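Local coordinates for SnoaL-like domain-containing protein (Catenulispora acidiphila, PDB 4H3U), which is of unknown function but has a ketosteroid isomerase-like fold and may take part in trimethylamine metabolism, at residues A[86-90]-A[101-105]; A[38-44]-A[72-78]; A[48-52]-A[129-134]. All blocks are in the same frame, centred on the assembly; numbering follows the deposited sequence.

Interaction 1: residues A[86-90]-A[101-105]; sequences HVTIT and IEAVY. With CD (cadmium ion), chain E.
The Tyr105 ring turns an edge to the backbone of the neighbouring strand: His86 O lies near its plane, 4.1 Å from Tyr105 CD1, and Val87 CG2 comes in obliquely at the same ring atom. Phe116 and Tyr138 meet this ring edge-to-face. In the other flat group, the His86 imidazole, NE2 coordinates the cadmium ion at 2.3 Å; a metal-bound water lies in the ring plane, and besides the waters two further ligand atoms come from elsewhere in the structure. Two antiparallel strands of the hairpin 82-95/98-109 pair here. Thr88 and Val104 form a hydrogen-bonded pair, Thr88 N to Val104 O 3.0 Å and Val104 N to Thr88 O 2.9 Å. Thr90 N extends the ladder to Glu102 O at 2.8 Å, with a more bent N-H...O angle of 145°. Val87, Ile89, Ala103 and Tyr105 share one face of the sheet, where Ile89 CD1 reaches Ile101 CG2 at 3.7 Å, and Val87 and Ile89 pack on helix 29-39. On the other face Thr88 and Val104 lie side by side. Thr88 OG1 sits between its own backbone N and carbonyl carbon (chi1 61°), which brings it 3.5 Å from Val104 CB. One water donates to both His86 O and Val104 O, and another joins Thr90 OG1 to Ala103 O. Chemically, one face is apolar and helix-covered while the other is watered; the hydrogen bond between His86 ND1 and Asn84 O probably steadies the imidazole as NE2 holds the metal.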
loop_
_atom_site.group_PDB
_atom_site.type_symbol
_atom_site.label_atom_id
_atom_site.label_comp_id
_atom_site.label_asym_id
_atom_site.label_seq_id
_atom_site.Cartn_x
_atom_site.Cartn_y
_atom_site.Cartn_z
ATOM N N HIS A 86 9.795 11.650 8.704
ATOM C CA HIS A 86 8.847 11.630 9.794
ATOM C C HIS A 86 7.626 10.848 9.372
ATOM O O HIS A 86 7.170 10.940 8.240
ATOM C CB HIS A 86 8.527 13.040 10.320
ATOM C CG HIS A 86 7.913 13.974 9.335
ATOM N ND1 HIS A 86 8.604 14.521 8.278
ATOM C CD2 HIS A 86 6.691 14.558 9.321
ATOM C CE1 HIS A 86 7.796 15.331 7.604
ATOM N NE2 HIS A 86 6.637 15.386 8.233
ATOM N N VAL A 87 7.139 10.055 10.317
ATOM C CA VAL A 87 5.992 9.185 10.113
ATOM C C VAL A 87 4.982 9.442 11.219
ATOM O O VAL A 87 5.331 9.361 12.370
ATOM C CB VAL A 87 6.402 7.700 10.137
ATOM C CG1 VAL A 87 5.192 6.804 10.105
ATOM C CG2 VAL A 87 7.343 7.394 8.978
ATOM N N THR A 88 3.766 9.849 10.825
ATOM C CA THR A 88 2.707 10.137 11.781
ATOM C C THR A 88 1.607 9.113 11.584
ATOM O O THR A 88 1.315 8.683 10.483
ATOM C CB THR A 88 2.159 11.559 11.606
ATOM O OG1 THR A 88 1.615 11.703 10.317
ATOM C CG2 THR A 88 3.242 12.568 11.769
ATOM N N ILE A 89 0.981 8.692 12.673
ATOM C CA ILE A 89 -0.080 7.719 12.627
ATOM C C ILE A 89 -1.436 8.380 12.445
ATOM O O ILE A 89 -1.833 9.221 13.263
ATOM C CB ILE A 89 -0.071 6.919 13.940
ATOM C CG1 ILE A 89 1.300 6.257 14.190
ATOM C CG2 ILE A 89 -1.183 5.868 13.940
ATOM C CD1 ILE A 89 1.773 5.360 13.055
ATOM N N THR A 90 -2.139 7.977 11.411
ATOM C CA THR A 90 -3.502 8.403 11.144
ATOM C C THR A 90 -4.460 7.520 11.923
ATOM O O THR A 90 -5.313 8.022 12.671
ATOM C CB THR A 90 -3.820 8.362 9.654
ATOM O OG1 THR A 90 -2.847 9.139 8.958
ATOM C CG2 THR A 90 -5.200 8.932 9.383
ATOM N N ILE A 101 -1.512 -0.293 9.752
ATOM C CA ILE A 101 -1.227 1.082 10.055
ATOM C C ILE A 101 -1.526 1.960 8.864
ATOM O O ILE A 101 -1.032 1.690 7.771
ATOM C CB ILE A 101 0.251 1.269 10.428
ATOM C CG1 ILE A 101 0.700 0.350 11.556
ATOM C CG2 ILE A 101 0.530 2.727 10.798
ATOM C CD1 ILE A 101 2.193 0.291 11.765
ATOM N N GLU A 102 -2.336 2.992 9.061
ATOM C CA GLU A 102 -2.506 4.056 8.089
ATOM C C GLU A 102 -1.674 5.234 8.656
ATOM O O GLU A 102 -1.931 5.738 9.764
ATOM C CB GLU A 102 -3.957 4.466 7.926
ATOM C CG GLU A 102 -4.765 3.361 7.321
ATOM C CD GLU A 102 -6.204 3.704 6.998
ATOM O OE1 GLU A 102 -6.443 4.783 6.391
ATOM O OE2 GLU A 102 -7.096 2.853 7.275
ATOM N N ALA A 103 -0.656 5.647 7.919
ATOM C CA ALA A 103 0.263 6.689 8.350
ATOM C C ALA A 103 0.469 7.693 7.277
ATOM O O ALA A 103 -0.044 7.562 6.162
ATOM C CB ALA A 103 1.603 6.067 8.697
ATOM N N VAL A 104 1.180 8.768 7.625
ATOM C CA VAL A 104 1.685 9.730 6.646
ATOM C C VAL A 104 3.197 9.705 6.768
ATOM O O VAL A 104 3.751 9.867 7.847
ATOM C CB VAL A 104 1.145 11.166 6.860
ATOM C CG1 VAL A 104 1.766 12.148 5.868
ATOM C CG2 VAL A 104 -0.360 11.175 6.728
ATOM N N TYR A 105 3.830 9.504 5.625
ATOM C CA TYR A 105 5.279 9.456 5.478
ATOM C C TYR A 105 5.759 10.715 4.761
ATOM O O TYR A 105 5.317 11.007 3.665
ATOM C CB TYR A 105 5.639 8.232 4.662
ATOM C CG TYR A 105 7.074 8.108 4.229
ATOM C CD1 TYR A 105 8.108 8.581 5.024
ATOM C CD2 TYR A 105 7.407 7.635 2.992
ATOM C CE1 TYR A 105 9.434 8.515 4.597
ATOM C CE2 TYR A 105 8.732 7.440 2.608
ATOM C CZ TYR A 105 9.738 7.842 3.431
ATOM O OH TYR A 105 11.045 7.696 3.033
HETATM CD CD CD E . 4.803 16.687 7.852
HETATM O O HOH W 1 4.555 12.499 8.372
HETATM O O HOH W 2 -2.848 8.363 6.331
HETATM O O HOH W 3 3.616 14.829 7.133
HETATM O O HOH W 4 3.913 16.190 9.833
HETATM O O HOH W 5 5.911 18.536 8.646
#

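Interaction 2: residues A[38-44]-A[72-78]; sequences WTGTNPN and SGWKART
Lys75, from helix 68-81, runs antiparallel to the Trp38 side chain and inserts its ammonium group among the carbonyls at the C-terminal end of helix 29-39, a helix-on-helix junction of the ketosteroid isomerase-like fold. NZ donates to Trp38 O at 2.7 Å and to Gly40 O at 2.8 Å. The first bond comes from well above the carbonyl plane, 45° out of it, whereas the second is less tilted. A salt bridge to Asp79 gives the ammonium a third partner. Since Gly40 is where the chain leaves helical geometry, the lysine charge probably interacts favourably with the helix end. The first torsion of Lys75 sets CG anti to the backbone N and so near Pro43 CA, and the bend at chi2 (58°) then turns CD back toward the indole, 3.7 Å from Trp38 CE3.

The tight part is aromatic. Trp38 pushes the edge of its six-membered ring at Trp74, CH2 to Trp74 CD1 3.6 Å, with the ring planes at 87° and the approach oblique. Thr78 meets the same edge of Trp38 at about a right angle, and the indole nitrogen of Trp38 bonds to the hydroxyl of Tyr56.

Toward solvent the contact thins out. Pro43 CG touches Ala76 CB at 4.0 Å, and the exposed Asn44 reaches Ser72 mainly through a water that accepts from its ND2. Ser72 OG lies 3.1 Å from Pro43 O but also bonds to Arg68 O. Back on the buried side, Trp74 O accepts from both Thr78 N and Thr78 OG1, the hydroxyl at 2.9 Å, the two donors reaching it from opposite faces of its plane.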
loop_
_atom_site.group_PDB
_atom_site.type_symbol
_atom_site.label_atom_id
_atom_site.label_comp_id
_atom_site.label_asym_id
_atom_site.label_seq_id
_atom_site.Cartn_x
_atom_site.Cartn_y
_atom_site.Cartn_z
ATOM N N TRP A 38 10.967 5.547 13.281
ATOM C CA TRP A 38 11.140 6.157 11.957
ATOM C C TRP A 38 11.349 7.675 12.023
ATOM O O TRP A 38 12.073 8.225 11.191
ATOM C CB TRP A 38 9.909 5.862 11.077
ATOM C CG TRP A 38 10.068 4.629 10.273
ATOM C CD1 TRP A 38 9.371 3.455 10.347
ATOM C CD2 TRP A 38 11.055 4.446 9.251
ATOM N NE1 TRP A 38 9.859 2.548 9.430
ATOM C CE2 TRP A 38 10.891 3.140 8.746
ATOM C CE3 TRP A 38 12.082 5.243 8.721
ATOM C CZ2 TRP A 38 11.732 2.617 7.761
ATOM C CZ3 TRP A 38 12.884 4.727 7.727
ATOM C CH2 TRP A 38 12.711 3.445 7.269
ATOM N N THR A 39 10.729 8.339 13.007
ATOM C CA THR A 39 10.794 9.796 13.124
ATOM C C THR A 39 12.061 10.274 13.817
ATOM O O THR A 39 12.508 11.392 13.591
ATOM C CB THR A 39 9.526 10.287 13.813
ATOM O OG1 THR A 39 8.406 9.896 13.010
ATOM C CG2 THR A 39 9.535 11.793 14.047
ATOM N N GLY A 40 12.657 9.421 14.625
ATOM C CA GLY A 40 13.880 9.729 15.351
ATOM C C GLY A 40 15.123 9.600 14.496
ATOM O O GLY A 40 15.045 9.457 13.284
ATOM N N THR A 41 16.272 9.626 15.147
ATOM C CA THR A 41 17.562 9.680 14.457
ATOM C C THR A 41 18.404 8.442 14.832
ATOM O O THR A 41 19.586 8.439 14.566
ATOM C CB THR A 41 18.324 10.984 14.859
ATOM O OG1 THR A 41 18.539 10.970 16.270
ATOM C CG2 THR A 41 17.511 12.216 14.459
ATOM N N ASN A 42 17.782 7.400 15.383
ATOM C CA ASN A 42 18.456 6.216 15.937
ATOM C C ASN A 42 18.074 4.974 15.140
ATOM O O ASN A 42 17.018 4.414 15.358
ATOM C CB ASN A 42 18.064 6.081 17.418
ATOM C CG ASN A 42 18.753 4.946 18.113
ATOM O OD1 ASN A 42 19.385 4.112 17.506
ATOM N ND2 ASN A 42 18.535 4.852 19.423
ATOM N N PRO A 43 18.956 4.521 14.246
ATOM C CA PRO A 43 18.613 3.314 13.439
ATOM C C PRO A 43 18.244 2.112 14.326
ATOM O O PRO A 43 17.332 1.332 13.976
ATOM C CB PRO A 43 19.866 3.051 12.602
ATOM C CG PRO A 43 20.399 4.436 12.426
ATOM C CD PRO A 43 20.172 5.168 13.715
ATOM N N ASN A 44 18.964 1.891 15.423
ATOM C CA ASN A 44 18.706 0.737 16.277
ATOM C C ASN A 44 17.353 0.766 16.955
ATOM O O ASN A 44 16.875 -0.278 17.381
ATOM C CB ASN A 44 19.795 0.578 17.330
ATOM C CG ASN A 44 21.121 0.119 16.783
ATOM O OD1 ASN A 44 22.175 0.675 17.172
ATOM N ND2 ASN A 44 21.116 -0.905 15.985
ATOM N N SER A 72 17.791 -2.007 10.818
ATOM C CA SER A 72 18.347 -0.760 11.301
ATOM C C SER A 72 19.106 -0.063 10.143
ATOM O O SER A 72 19.019 1.163 9.980
ATOM C CB SER A 72 19.276 -1.059 12.440
ATOM O OG SER A 72 18.569 -1.532 13.552
ATOM N N GLY A 73 19.821 -0.830 9.320
ATOM C CA GLY A 73 20.500 -0.293 8.156
ATOM C C GLY A 73 19.583 0.368 7.161
ATOM O O GLY A 73 20.015 1.318 6.478
ATOM N N TRP A 74 18.327 -0.058 7.045
ATOM C CA TRP A 74 17.352 0.577 6.162
ATOM C C TRP A 74 16.947 1.953 6.696
ATOM O O TRP A 74 16.818 2.891 5.912
ATOM C CB TRP A 74 16.143 -0.358 5.964
ATOM C CG TRP A 74 15.015 0.225 5.152
ATOM C CD1 TRP A 74 13.733 0.398 5.566
ATOM C CD2 TRP A 74 15.060 0.673 3.783
ATOM N NE1 TRP A 74 12.974 0.919 4.554
ATOM C CE2 TRP A 74 13.777 1.138 3.461
ATOM C CE3 TRP A 74 16.078 0.792 2.820
ATOM C CZ2 TRP A 74 13.456 1.621 2.194
ATOM C CZ3 TRP A 74 15.763 1.278 1.586
ATOM C CH2 TRP A 74 14.482 1.709 1.272
ATOM N N LYS A 75 16.789 2.104 8.002
ATOM C CA LYS A 75 16.572 3.432 8.578
ATOM C C LYS A 75 17.788 4.303 8.296
ATOM O O LYS A 75 17.632 5.471 7.897
ATOM C CB LYS A 75 16.261 3.302 10.061
ATOM C CG LYS A 75 16.296 4.637 10.859
ATOM C CD LYS A 75 15.371 5.714 10.380
ATOM C CE LYS A 75 15.404 6.890 11.397
ATOM N NZ LYS A 75 14.787 8.109 10.838
ATOM N N ALA A 76 19.002 3.791 8.491
ATOM C CA ALA A 76 20.192 4.565 8.209
ATOM C C ALA A 76 20.275 5.000 6.733
ATOM O O ALA A 76 20.591 6.154 6.436
ATOM C CB ALA A 76 21.452 3.814 8.621
ATOM N N ARG A 77 19.987 4.096 5.817
ATOM C CA ARG A 77 20.026 4.373 4.393
ATOM C C ARG A 77 18.985 5.397 3.991
ATOM O O ARG A 77 19.225 6.273 3.153
ATOM C CB ARG A 77 19.856 3.085 3.606
ATOM C CG ARG A 77 21.033 2.110 3.668
ATOM C CD ARG A 77 20.636 0.645 3.330
ATOM N NE ARG A 77 19.994 0.494 2.026
ATOM C CZ ARG A 77 19.311 -0.587 1.641
ATOM N NH1 ARG A 77 19.097 -1.594 2.499
ATOM N NH2 ARG A 77 18.784 -0.639 0.410
ATOM N N THR A 78 17.797 5.261 4.556
ATOM C CA THR A 78 16.736 6.203 4.275
ATOM C C THR A 78 17.156 7.605 4.746
ATOM O O THR A 78 16.988 8.573 3.999
ATOM C CB THR A 78 15.420 5.734 4.921
ATOM O OG1 THR A 78 14.996 4.471 4.367
ATOM C CG2 THR A 78 14.333 6.694 4.675
HETATM O O HOH W 6 19.341 -2.893 15.531
#

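Interaction 3: residues A[48-52]-A[129-134]; sequences TLFAA and EEITSD
Phe50 and Ile131 pair as a parallel bridge, their CA atoms 4.6 Å apart, with Ile131 giving its N-H to Leu49 O and taking the N-H of Ala51 on its own O, each bond 2.9 Å long and nearly straight at 170°. The pairing is short because the chain turns a corner at Ala52 and again at Thr132, where Thr132 and Ser133 together face Arg125 in a classic beta bulge.

Above the bridge the Phe50 ring covers Ile131. Ile131 CB makes a CH-pi contact 4.0 Å from the ring centroid, and its CG2 branch, set anti to the backbone N, closes to 3.4 Å from Phe50 CE1. Asp134 CB meets the edge of the ring, in its plane, 3.7 Å from the same CE1. Leu49 CB touches the far end of Ile131, at CD1, and both residues also pack on Ile30 of helix 29-39. An alanine here instead of Phe50 would probably leave Ile131 CB and CG2 without the ring face and Asp134 CB without the edge, opening a gap beside the bridge.

At the outer side the Glu130 carboxylate lies alongside Ala51, OE2 3.6 Å from Ala51 CA, and a water links OE2 to Ala52 N. A second water donates to both Leu49 O and Glu129 O, so Leu49 O accepts from a backbone N-H and a water together. The chemistry is thus divided: an apolar patch in which Leu49 and Ile131 pack on helix 29-39, with the Phe50 ring against Ile131, and a water-bridged Glu130 carboxylate, which also makes a long, weak ion pair with Arg127.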
loop_
_atom_site.group_PDB
_atom_site.type_symbol
_atom_site.label_atom_id
_atom_site.label_comp_id
_atom_site.label_asym_id
_atom_site.label_seq_id
_atom_site.Cartn_x
_atom_site.Cartn_y
_atom_site.Cartn_z
ATOM N N THR A 48 15.555 -2.922 16.716
ATOM C CA THR A 48 15.310 -3.648 17.952
ATOM C C THR A 48 13.877 -4.157 18.079
ATOM O O THR A 48 13.610 -5.068 18.875
ATOM C CB THR A 48 15.728 -2.795 19.174
ATOM O OG1 THR A 48 15.913 -3.676 20.273
ATOM C CG2 THR A 48 14.720 -1.727 19.496
ATOM N N LEU A 49 12.941 -3.585 17.344
ATOM C CA LEU A 49 11.554 -4.029 17.383
ATOM C C LEU A 49 11.305 -5.363 16.695
ATOM O O LEU A 49 10.239 -5.936 16.866
ATOM C CB LEU A 49 10.661 -2.983 16.701
ATOM C CG LEU A 49 10.713 -1.580 17.289
ATOM C CD1 LEU A 49 9.879 -0.627 16.463
ATOM C CD2 LEU A 49 10.289 -1.584 18.764
ATOM N N PHE A 50 12.263 -5.851 15.911
ATOM C CA PHE A 50 12.089 -7.003 15.053
ATOM C C PHE A 50 12.731 -8.282 15.554
ATOM O O PHE A 50 13.756 -8.307 16.216
ATOM C CB PHE A 50 12.681 -6.691 13.652
ATOM C CG PHE A 50 11.832 -5.731 12.864
ATOM C CD1 PHE A 50 10.977 -6.184 11.873
ATOM C CD2 PHE A 50 11.878 -4.363 13.130
ATOM C CE1 PHE A 50 10.177 -5.313 11.180
ATOM C CE2 PHE A 50 11.049 -3.497 12.446
ATOM C CZ PHE A 50 10.197 -3.976 11.479
ATOM N N ALA A 51 12.062 -9.392 15.201
ATOM C CA ALA A 51 12.563 -10.720 15.452
ATOM C C ALA A 51 13.893 -10.926 14.755
ATOM O O ALA A 51 14.211 -10.255 13.759
ATOM C CB ALA A 51 11.567 -11.767 14.971
ATOM N N ALA A 52 14.639 -11.947 15.174
ATOM C CA ALA A 52 15.936 -12.205 14.622
ATOM C C ALA A 52 15.883 -12.480 13.129
ATOM O O ALA A 52 16.811 -12.117 12.398
ATOM C CB ALA A 52 16.607 -13.361 15.337
ATOM N N GLU A 129 5.353 -8.502 21.601
ATOM C CA GLU A 129 5.807 -7.187 21.213
ATOM C C GLU A 129 6.685 -7.156 19.947
ATOM O O GLU A 129 6.752 -6.110 19.331
ATOM C CB GLU A 129 6.643 -6.561 22.313
ATOM C CG GLU A 129 5.943 -6.371 23.643
ATOM C CD GLU A 129 6.533 -5.191 24.374
ATOM O OE1 GLU A 129 6.969 -4.290 23.670
ATOM O OE2 GLU A 129 6.459 -5.079 25.615
ATOM N N GLU A 130 7.286 -8.284 19.532
ATOM C CA GLU A 130 8.198 -8.328 18.361
ATOM C C GLU A 130 7.456 -8.330 17.038
ATOM O O GLU A 130 6.441 -8.968 16.863
ATOM C CB GLU A 130 9.008 -9.643 18.313
ATOM C CG GLU A 130 10.007 -9.899 19.412
ATOM C CD GLU A 130 11.017 -10.947 18.983
ATOM O OE1 GLU A 130 10.671 -12.096 18.694
ATOM O OE2 GLU A 130 12.194 -10.618 18.994
ATOM N N ILE A 131 8.063 -7.643 16.070
ATOM C CA ILE A 131 7.587 -7.616 14.697
ATOM C C ILE A 131 8.291 -8.712 13.903
ATOM O O ILE A 131 9.516 -8.768 13.871
ATOM C CB ILE A 131 7.804 -6.263 14.021
ATOM C CG1 ILE A 131 7.166 -5.132 14.838
ATOM C CG2 ILE A 131 7.269 -6.334 12.602
ATOM C CD1 ILE A 131 7.504 -3.742 14.349
ATOM N N THR A 132 7.514 -9.616 13.307
ATOM C CA THR A 132 8.062 -10.638 12.452
ATOM C C THR A 132 8.076 -10.239 10.978
ATOM O O THR A 132 8.895 -10.738 10.218
ATOM C CB THR A 132 7.358 -11.997 12.640
ATOM O OG1 THR A 132 6.001 -11.892 12.233
ATOM C CG2 THR A 132 7.405 -12.408 14.094
ATOM N N SER A 133 7.150 -9.369 10.584
ATOM C CA SER A 133 7.063 -8.879 9.208
ATOM C C SER A 133 6.542 -7.444 9.178
ATOM O O SER A 133 5.618 -7.104 9.892
ATOM C CB SER A 133 6.099 -9.775 8.384
ATOM O OG SER A 133 5.814 -9.227 7.114
ATOM N N ASP A 134 7.190 -6.617 8.352
ATOM C CA ASP A 134 6.697 -5.278 8.048
ATOM C C ASP A 134 6.680 -5.163 6.510
ATOM O O ASP A 134 7.689 -5.467 5.855
ATOM C CB ASP A 134 7.647 -4.223 8.638
ATOM C CG ASP A 134 7.247 -2.776 8.387
ATOM O OD1 ASP A 134 6.978 -2.482 7.177
ATOM O OD2 ASP A 134 7.308 -1.971 9.309
HETATM O O HOH W 7 9.170 -5.093 19.590
HETATM O O HOH W 8 13.443 -13.164 17.639
#

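Interactions 1 and 2 touch directly, their centres about 16 Å apart: Thr39 OG1 probably hydrogen-bonds Val87 N at 3.0 Å, and Tyr105 OH lies 3.8 Å from Thr78 CG2. Helix 68-81 leads straight into strand 82-95. Interaction 3 lies at another part of the same sheet as interaction 1, centres about 19 Å apart and nearest atoms about 6 Å; helix 43-47 passes from interaction 2 to it, centres about 15 Å apart. Of the three, interaction 1 alone holds a cadmium ion, on His86; Asn44 and Thr132 side chains are about 10 Å and 9 Å from bound cadmium.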